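Local coordinates for protein sigma C (Avian orthoreovirus, PDB 2BT7) that attaches the virus to host cells as the fibre protein, here its C-terminal receptor-binding part, and induces apoptosis, at residues S54-D59 / N80-S85. Numbering follows the deposited sequence.
Sequences SSDTID and NLTVTS. With CD (cadmium ion), chain D.
D56 and S54 reach across to the backbone of T82 from a loop. D56 OD2 accepts a hydrogen bond from T82 N at 2.7 Å through its anti lone pair, and the bond is nearly straight (173°). With CG anti to the backbone N (chi1 -162°), the carboxylate extends over to strand 80-83. Its other oxygen, OD1, binds a cadmium ion at 2.7 Å, probably from the crystallisation medium, and takes a weak bond from T57 N. D56 OD2 also lies 3.0 Å from the cadmium.

S54 OG donates to T82 O at 2.7 Å, tilted 26° from the carbonyl plane. A water donates to the same oxygen and accepts from S55 N, so two donors grip this carbonyl. S54 OG also accepts from D56 N at 3.0 Å, an ST turn that ties S54 to the residue bearing the carboxylate.

Inward, I58 and L81 cross at about a right angle, with I58 CG2 3.6 Å from L81 CD1. Both also touch L90 of strand 87-98.

The strand axes run nearly antiparallel, but the clear hydrogen bonds between the two segments run from side chains of 54-59 to the backbone of T82. Their backbones pair elsewhere within the C-terminal beta-barrel: D56 and I58 with strand 40-52, L81 and V83 with strand 157-169.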
ATOM      1  N   SER A  54      22.438  -0.721 -20.949  1.00 38.56           N
ATOM      2  CA  SER A  54      23.368  -1.567 -20.181  1.00 37.17           C
ATOM      3  C   SER A  54      23.321  -2.985 -20.745  1.00 38.78           C
ATOM      4  O   SER A  54      22.240  -3.494 -21.081  1.00 40.73           O
ATOM      5  CB  SER A  54      23.010  -1.592 -18.687  1.00 36.84           C
ATOM      6  OG  SER A  54      23.839  -2.487 -17.967  1.00 31.80           O
ATOM      7  N   SER A  55      24.481  -3.624 -20.863  1.00 37.71           N
ATOM      8  CA  SER A  55      24.516  -5.061 -21.147  1.00 35.76           C
ATOM      9  C   SER A  55      25.026  -5.800 -19.908  1.00 33.62           C
ATOM     10  O   SER A  55      25.484  -6.929 -19.968  1.00 34.40           O
ATOM     11  CB  SER A  55      25.351  -5.370 -22.406  1.00 36.31           C
ATOM     12  OG  SER A  55      26.735  -5.199 -22.169  1.00 42.02           O
ATOM     13  N   ASP A  56      24.885  -5.159 -18.760  1.00 33.40           N
ATOM     14  CA  ASP A  56      25.424  -5.689 -17.528  1.00 32.44           C
ATOM     15  C   ASP A  56      24.361  -6.441 -16.730  1.00 34.96           C
ATOM     16  O   ASP A  56      23.173  -6.359 -17.046  1.00 35.23           O
ATOM     17  CB  ASP A  56      25.972  -4.517 -16.720  1.00 31.25           C
ATOM     18  CG  ASP A  56      26.916  -4.955 -15.642  1.00 30.72           C
ATOM     19  OD1 ASP A  56      27.328  -6.137 -15.673  1.00 32.07           O
ATOM     20  OD2 ASP A  56      27.224  -4.122 -14.762  1.00 26.31           O
ATOM     21  N   THR A  57      24.786  -7.193 -15.718  1.00 33.94           N
ATOM     22  CA  THR A  57      23.847  -7.747 -14.750  1.00 34.31           C
ATOM     23  C   THR A  57      24.198  -7.244 -13.362  1.00 36.13           C
ATOM     24  O   THR A  57      25.304  -6.769 -13.139  1.00 36.71           O
ATOM     25  CB  THR A  57      23.825  -9.284 -14.751  1.00 34.95           C
ATOM     26  OG1 THR A  57      25.037  -9.797 -14.188  1.00 37.82           O
ATOM     27  CG2 THR A  57      23.616  -9.851 -16.178  1.00 29.77           C
ATOM     28  N   ILE A  58      23.249  -7.336 -12.435  1.00 36.63           N
ATOM     29  CA  ILE A  58      23.483  -6.960 -11.036  1.00 34.59           C
ATOM     30  C   ILE A  58      22.652  -7.828 -10.078  1.00 35.36           C
ATOM     31  O   ILE A  58      21.448  -7.986 -10.269  1.00 33.97           O
ATOM     32  CB  ILE A  58      23.249  -5.431 -10.787  1.00 33.45           C
ATOM     33  CG1 ILE A  58      23.443  -5.085  -9.313  1.00 40.18           C
ATOM     34  CG2 ILE A  58      21.871  -4.967 -11.265  1.00 31.52           C
ATOM     35  CD1 ILE A  58      24.452  -3.986  -9.063  1.00 39.24           C
ATOM     36  N   ASP A  59      23.326  -8.382  -9.065  1.00 36.70           N
ATOM     37  CA  ASP A  59      22.721  -9.093  -7.944  1.00 38.66           C
ATOM     38  C   ASP A  59      21.909  -8.178  -7.008  1.00 39.45           C
ATOM     39  O   ASP A  59      22.412  -7.167  -6.522  1.00 43.53           O
ATOM     40  CB  ASP A  59      23.802  -9.794  -7.125  1.00 38.69           C
ATOM     41  CG  ASP A  59      24.437 -10.973  -7.848  1.00 45.11           C
ATOM     42  OD1 ASP A  59      23.852 -11.490  -8.830  1.00 41.00           O
ATOM     43  OD2 ASP A  59      25.529 -11.404  -7.397  1.00 48.30           O
ATOM     44  N   ASN A  80      28.347  -2.820  -8.419  1.00 45.78           N
ATOM     45  CA  ASN A  80      28.105  -1.719  -9.336  1.00 43.52           C
ATOM     46  C   ASN A  80      27.412  -2.261 -10.564  1.00 40.80           C
ATOM     47  O   ASN A  80      27.690  -3.378 -11.000  1.00 37.94           O
ATOM     48  CB  ASN A  80      29.418  -0.952  -9.699  1.00 43.92           C
ATOM     49  CG  ASN A  80      30.339  -1.711 -10.709  1.00 45.88           C
ATOM     50  OD1 ASN A  80      31.380  -2.239 -10.338  1.00 47.13           O
ATOM     51  ND2 ASN A  80      29.961  -1.725 -11.979  1.00 53.25           N
ATOM     52  N   LEU A  81      26.506  -1.469 -11.124  1.00 40.20           N
ATOM     53  CA  LEU A  81      25.958  -1.784 -12.431  1.00 38.69           C
ATOM     54  C   LEU A  81      26.604  -0.883 -13.476  1.00 38.22           C
ATOM     55  O   LEU A  81      26.589   0.347 -13.330  1.00 39.36           O
ATOM     56  CB  LEU A  81      24.420  -1.619 -12.434  1.00 38.48           C
ATOM     57  CG  LEU A  81      23.680  -1.868 -13.765  1.00 32.12           C
ATOM     58  CD1 LEU A  81      23.536  -3.351 -14.080  1.00 31.82           C
ATOM     59  CD2 LEU A  81      22.310  -1.199 -13.765  1.00 35.79           C
ATOM     60  N   THR A  82      27.149  -1.478 -14.536  1.00 36.99           N
ATOM     61  CA  THR A  82      27.628  -0.672 -15.657  1.00 37.05           C
ATOM     62  C   THR A  82      26.514  -0.147 -16.591  1.00 39.40           C
ATOM     63  O   THR A  82      25.904  -0.923 -17.321  1.00 39.64           O
ATOM     64  CB  THR A  82      28.676  -1.419 -16.495  1.00 36.12           C
ATOM     65  OG1 THR A  82      29.660  -1.985 -15.633  1.00 38.39           O
ATOM     66  CG2 THR A  82      29.353  -0.458 -17.497  1.00 32.72           C
ATOM     67  N   VAL A  83      26.305   1.172 -16.597  1.00 42.04           N
ATOM     68  CA  VAL A  83      25.400   1.854 -17.550  1.00 43.02           C
ATOM     69  C   VAL A  83      26.158   2.597 -18.678  1.00 45.24           C
ATOM     70  O   VAL A  83      27.328   2.947 -18.524  1.00 44.87           O
ATOM     71  CB  VAL A  83      24.412   2.834 -16.823  1.00 43.99           C
ATOM     72  CG1 VAL A  83      23.645   2.104 -15.691  1.00 39.26           C
ATOM     73  CG2 VAL A  83      25.128   4.104 -16.307  1.00 40.33           C
ATOM     74  N   THR A  84      25.489   2.827 -19.805  1.00 45.64           N
ATOM     75  CA  THR A  84      26.132   3.407 -20.991  1.00 47.22           C
ATOM     76  C   THR A  84      25.405   4.658 -21.497  1.00 48.19           C
ATOM     77  O   THR A  84      25.934   5.403 -22.323  1.00 49.82           O
ATOM     78  CB  THR A  84      26.253   2.375 -22.162  1.00 47.75           C
ATOM     79  OG1 THR A  84      24.991   1.726 -22.377  1.00 49.45           O
ATOM     80  CG2 THR A  84      27.296   1.327 -21.854  1.00 44.69           C
ATOM     81  N   SER A  85      24.203   4.886 -20.964  1.00 48.82           N
ATOM     82  CA  SER A  85      23.274   5.903 -21.453  1.00 45.88           C
ATOM     83  C   SER A  85      22.593   6.613 -20.273  1.00 44.74           C
ATOM     84  O   SER A  85      22.837   6.266 -19.105  1.00 42.24           O
ATOM     85  CB  SER A  85      22.229   5.234 -22.367  1.00 46.03           C
ATOM     86  OG  SER A  85      21.373   6.184 -22.974  1.00 47.10           O
TER
HETATM   87 CD    CD D1329      28.998  -6.221 -13.518  0.50 59.16          CD
HETATM   88  O   HOH W   1      26.854  -2.146 -19.493  1.00 30.21           O